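Local structure of pantothenate kinase (Coxiella burnetii, 3TQC) at residues L208-R213 and L295-R300. The protein catalyses the ATP-dependent phosphorylation of (R)-pantothenate to (R)-4'-phosphopantothenate, the first step of coenzyme A biosynthesis. Sequence-based numbering, arbitrary orientation.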
ATOM      1  N   LEU B 208      -3.541   2.680  -8.778  1.00 22.35           N
ATOM      2  CA  LEU B 208      -2.696   3.297  -7.770  1.00 22.59           C
ATOM      3  C   LEU B 208      -3.393   4.472  -7.067  1.00 23.72           C
ATOM      4  O   LEU B 208      -2.827   5.100  -6.174  1.00 22.70           O
ATOM      5  CB  LEU B 208      -1.401   3.772  -8.417  1.00 22.35           C
ATOM      6  CG  LEU B 208      -0.632   2.652  -9.099  1.00 22.38           C
ATOM      7  CD1 LEU B 208       0.702   3.113  -9.639  1.00 20.97           C
ATOM      8  CD2 LEU B 208      -0.449   1.501  -8.124  1.00 22.42           C
ATOM      9  N   GLN B 209      -4.621   4.754  -7.478  1.00 24.68           N
ATOM     10  CA  GLN B 209      -5.374   5.858  -6.927  1.00 26.84           C
ATOM     11  C   GLN B 209      -6.027   5.492  -5.610  1.00 27.82           C
ATOM     12  O   GLN B 209      -5.976   4.344  -5.171  1.00 27.19           O
ATOM     13  CB  GLN B 209      -6.451   6.284  -7.915  1.00 27.38           C
ATOM     14  CG  GLN B 209      -5.911   6.792  -9.230  1.00 28.34           C
ATOM     15  CD  GLN B 209      -7.016   7.014 -10.252  1.00 29.73           C
ATOM     16  OE1 GLN B 209      -8.207   6.942  -9.924  1.00 31.89           O
ATOM     17  NE2 GLN B 209      -6.629   7.290 -11.485  1.00 28.01           N
ATOM     18  N   THR B 210      -6.647   6.483  -4.989  1.00 30.08           N
ATOM     19  CA  THR B 210      -7.429   6.285  -3.787  1.00 31.74           C
ATOM     20  C   THR B 210      -8.886   6.537  -4.109  1.00 33.86           C
ATOM     21  O   THR B 210      -9.211   7.122  -5.145  1.00 35.14           O
ATOM     22  CB  THR B 210      -7.001   7.275  -2.706  1.00 32.57           C
ATOM     23  OG1 THR B 210      -7.033   8.593  -3.253  1.00 33.41           O
ATOM     24  CG2 THR B 210      -5.593   6.965  -2.220  1.00 31.24           C
ATOM     25  N   GLY B 211      -9.762   6.116  -3.204  1.00 35.46           N
ATOM     26  CA  GLY B 211     -11.195   6.340  -3.351  1.00 37.44           C
ATOM     27  C   GLY B 211     -11.583   7.745  -2.916  1.00 39.78           C
ATOM     28  O   GLY B 211     -10.793   8.459  -2.282  1.00 40.61           O
ATOM     29  N   VAL B 212     -12.802   8.146  -3.254  1.00 41.53           N
ATOM     30  CA  VAL B 212     -13.318   9.442  -2.831  1.00 43.62           C
ATOM     31  C   VAL B 212     -13.925   9.305  -1.424  1.00 44.41           C
ATOM     32  O   VAL B 212     -14.530   8.277  -1.102  1.00 44.41           O
ATOM     33  CB  VAL B 212     -14.360   9.975  -3.840  1.00 45.05           C
ATOM     34  CG1 VAL B 212     -13.815   9.877  -5.260  1.00 44.46           C
ATOM     35  CG2 VAL B 212     -15.669   9.210  -3.731  1.00 46.34           C
ATOM     36  N   ARG B 213     -13.752  10.319  -0.582  1.00 45.42           N
ATOM     37  CA  ARG B 213     -14.365  10.297   0.752  1.00 46.44           C
ATOM     38  C   ARG B 213     -15.778  10.870   0.624  1.00 48.43           C
ATOM     39  O   ARG B 213     -15.947  12.080   0.665  1.00 49.96           O
ATOM     40  CB  ARG B 213     -13.572  11.130   1.788  1.00 46.78           C
ATOM     41  CG  ARG B 213     -12.035  11.035   1.762  1.00 45.08           C
ATOM     42  CD  ARG B 213     -11.455   9.851   2.533  1.00 42.07           C
ATOM     43  NE  ARG B 213     -11.695   9.849   3.985  1.00 40.83           N
ATOM     44  CZ  ARG B 213     -10.944  10.458   4.909  1.00 39.97           C
ATOM     45  NH1 ARG B 213      -9.890  11.192   4.576  1.00 39.61           N
ATOM     46  NH2 ARG B 213     -11.267  10.353   6.194  1.00 39.58           N
ATOM     47  N   LEU B 295      -0.324   9.799 -13.308  1.00 23.89           N
ATOM     48  CA  LEU B 295       1.077  10.152 -13.072  1.00 24.36           C
ATOM     49  C   LEU B 295       1.388  10.587 -11.633  1.00 24.79           C
ATOM     50  O   LEU B 295       2.460  10.283 -11.117  1.00 25.01           O
ATOM     51  CB  LEU B 295       1.495  11.270 -14.037  1.00 25.55           C
ATOM     52  CG  LEU B 295       2.983  11.490 -14.275  1.00 26.55           C
ATOM     53  CD1 LEU B 295       3.640  10.217 -14.824  1.00 26.20           C
ATOM     54  CD2 LEU B 295       3.200  12.677 -15.233  1.00 28.46           C
ATOM     55  N   PRO B 296       0.459  11.301 -10.975  1.00 25.39           N
ATOM     56  CA  PRO B 296       0.700  11.646  -9.587  1.00 25.54           C
ATOM     57  C   PRO B 296       0.933  10.457  -8.662  1.00 24.42           C
ATOM     58  O   PRO B 296       1.528  10.617  -7.614  1.00 23.97           O
ATOM     59  CB  PRO B 296      -0.583  12.370  -9.192  1.00 26.33           C
ATOM     60  CG  PRO B 296      -1.021  13.000 -10.444  1.00 27.42           C
ATOM     61  CD  PRO B 296      -0.724  12.006 -11.503  1.00 26.39           C
ATOM     62  N   TYR B 297       0.451   9.280  -9.041  1.00 23.94           N
ATOM     63  CA  TYR B 297       0.595   8.099  -8.201  1.00 22.92           C
ATOM     64  C   TYR B 297       1.697   7.174  -8.707  1.00 21.98           C
ATOM     65  O   TYR B 297       1.899   6.107  -8.152  1.00 21.30           O
ATOM     66  CB  TYR B 297      -0.754   7.376  -8.074  1.00 22.76           C
ATOM     67  CG  TYR B 297      -1.779   8.248  -7.415  1.00 23.70           C
ATOM     68  CD1 TYR B 297      -1.787   8.411  -6.040  1.00 25.34           C
ATOM     69  CD2 TYR B 297      -2.717   8.965  -8.171  1.00 25.43           C
ATOM     70  CE1 TYR B 297      -2.721   9.250  -5.414  1.00 25.57           C
ATOM     71  CE2 TYR B 297      -3.651   9.802  -7.557  1.00 26.42           C
ATOM     72  CZ  TYR B 297      -3.644   9.937  -6.182  1.00 27.77           C
ATOM     73  OH  TYR B 297      -4.562  10.762  -5.560  1.00 33.35           O
ATOM     74  N   LYS B 298       2.453   7.618  -9.709  1.00 22.44           N
ATOM     75  CA  LYS B 298       3.510   6.794 -10.304  1.00 22.28           C
ATOM     76  C   LYS B 298       4.467   6.231  -9.242  1.00 21.65           C
ATOM     77  O   LYS B 298       4.879   5.054  -9.287  1.00 20.45           O
ATOM     78  CB  LYS B 298       4.305   7.617 -11.336  1.00 22.92           C
ATOM     79  CG  LYS B 298       5.415   6.843 -12.029  1.00 23.65           C
ATOM     80  CD  LYS B 298       6.271   7.698 -12.972  1.00 27.05           C
ATOM     81  CE  LYS B 298       7.139   8.683 -12.201  1.00 28.37           C
ATOM     82  NZ  LYS B 298       8.356   9.007 -12.946  1.00 32.34           N
ATOM     83  N   ASN B 299       4.828   7.081  -8.289  1.00 22.07           N
ATOM     84  CA  ASN B 299       5.839   6.713  -7.318  1.00 22.04           C
ATOM     85  C   ASN B 299       5.308   5.755  -6.263  1.00 20.61           C
ATOM     86  O   ASN B 299       6.041   5.369  -5.362  1.00 21.00           O
ATOM     87  CB  ASN B 299       6.470   7.964  -6.705  1.00 23.22           C
ATOM     88  CG  ASN B 299       7.302   8.746  -7.724  1.00 27.17           C
ATOM     89  OD1 ASN B 299       7.723   8.197  -8.749  1.00 31.67           O
ATOM     90  ND2 ASN B 299       7.535  10.025  -7.454  1.00 30.96           N
ATOM     91  N   ARG B 300       4.047   5.351  -6.371  1.00 19.50           N
ATOM     92  CA  ARG B 300       3.540   4.307  -5.479  1.00 18.76           C
ATOM     93  C   ARG B 300       3.912   2.907  -5.970  1.00 17.49           C
ATOM     94  O   ARG B 300       3.784   1.967  -5.236  1.00 17.08           O
ATOM     95  CB  ARG B 300       2.027   4.396  -5.306  1.00 18.88           C
ATOM     96  CG  ARG B 300       1.535   5.674  -4.685  1.00 19.15           C
ATOM     97  CD  ARG B 300       0.096   5.513  -4.235  1.00 20.41           C
ATOM     98  NE  ARG B 300      -0.015   4.458  -3.227  1.00 20.62           N
ATOM     99  CZ  ARG B 300      -1.005   3.573  -3.140  1.00 20.22           C
ATOM    100  NH1 ARG B 300      -2.023   3.592  -3.994  1.00 18.52           N
ATOM    101  NH2 ARG B 300      -0.958   2.643  -2.180  1.00 20.96           N
TER
HETATM  102  O   HOH W   1      -4.586   2.209  -5.072  1.00 10.05           O
HETATM  103  O   HOH W   2      -6.843   9.209  -5.715  1.00 13.16           O
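Leu208 meets Tyr297 through its CB, which lies 3.7 Å from Tyr297 CB, while its branch CD1 reaches the backbone oxygen of the tyrosine. The Leu208 carbonyl turns to Arg300, whose NH1 donates to Leu208 O over 2.8 Å. The acceptor lies in the guanidinium plane, yet the donor stands well above the carbonyl plane. A bend at chi3 (61°) places Arg300 NE, which forms a salt bridge with Asp225 of the second subunit; NH2 bonds Ser224 of the same chain, so the guanidinium is gripped from several directions. At Gln209 the backbone CA sits over the centre of one Tyr297 face, 4.2 Å from the centroid, a CH-pi contact. Gln209 CG lies 4.0 Å from Tyr297 CD2, and Gln209 O is linked to Arg300 NH1 by a water. Thr210 N donates to a second water, 2.8 Å away, which also hydrogen-bonds Tyr297 OH. Here a short 3-10 segment, 295-300, sets Tyr297 and Arg300 against an irregular stretch of backbone. The contact joins two loops of the P-loop kinase fold, those following strand 199-203 and helix 271-294, at the subunit interface.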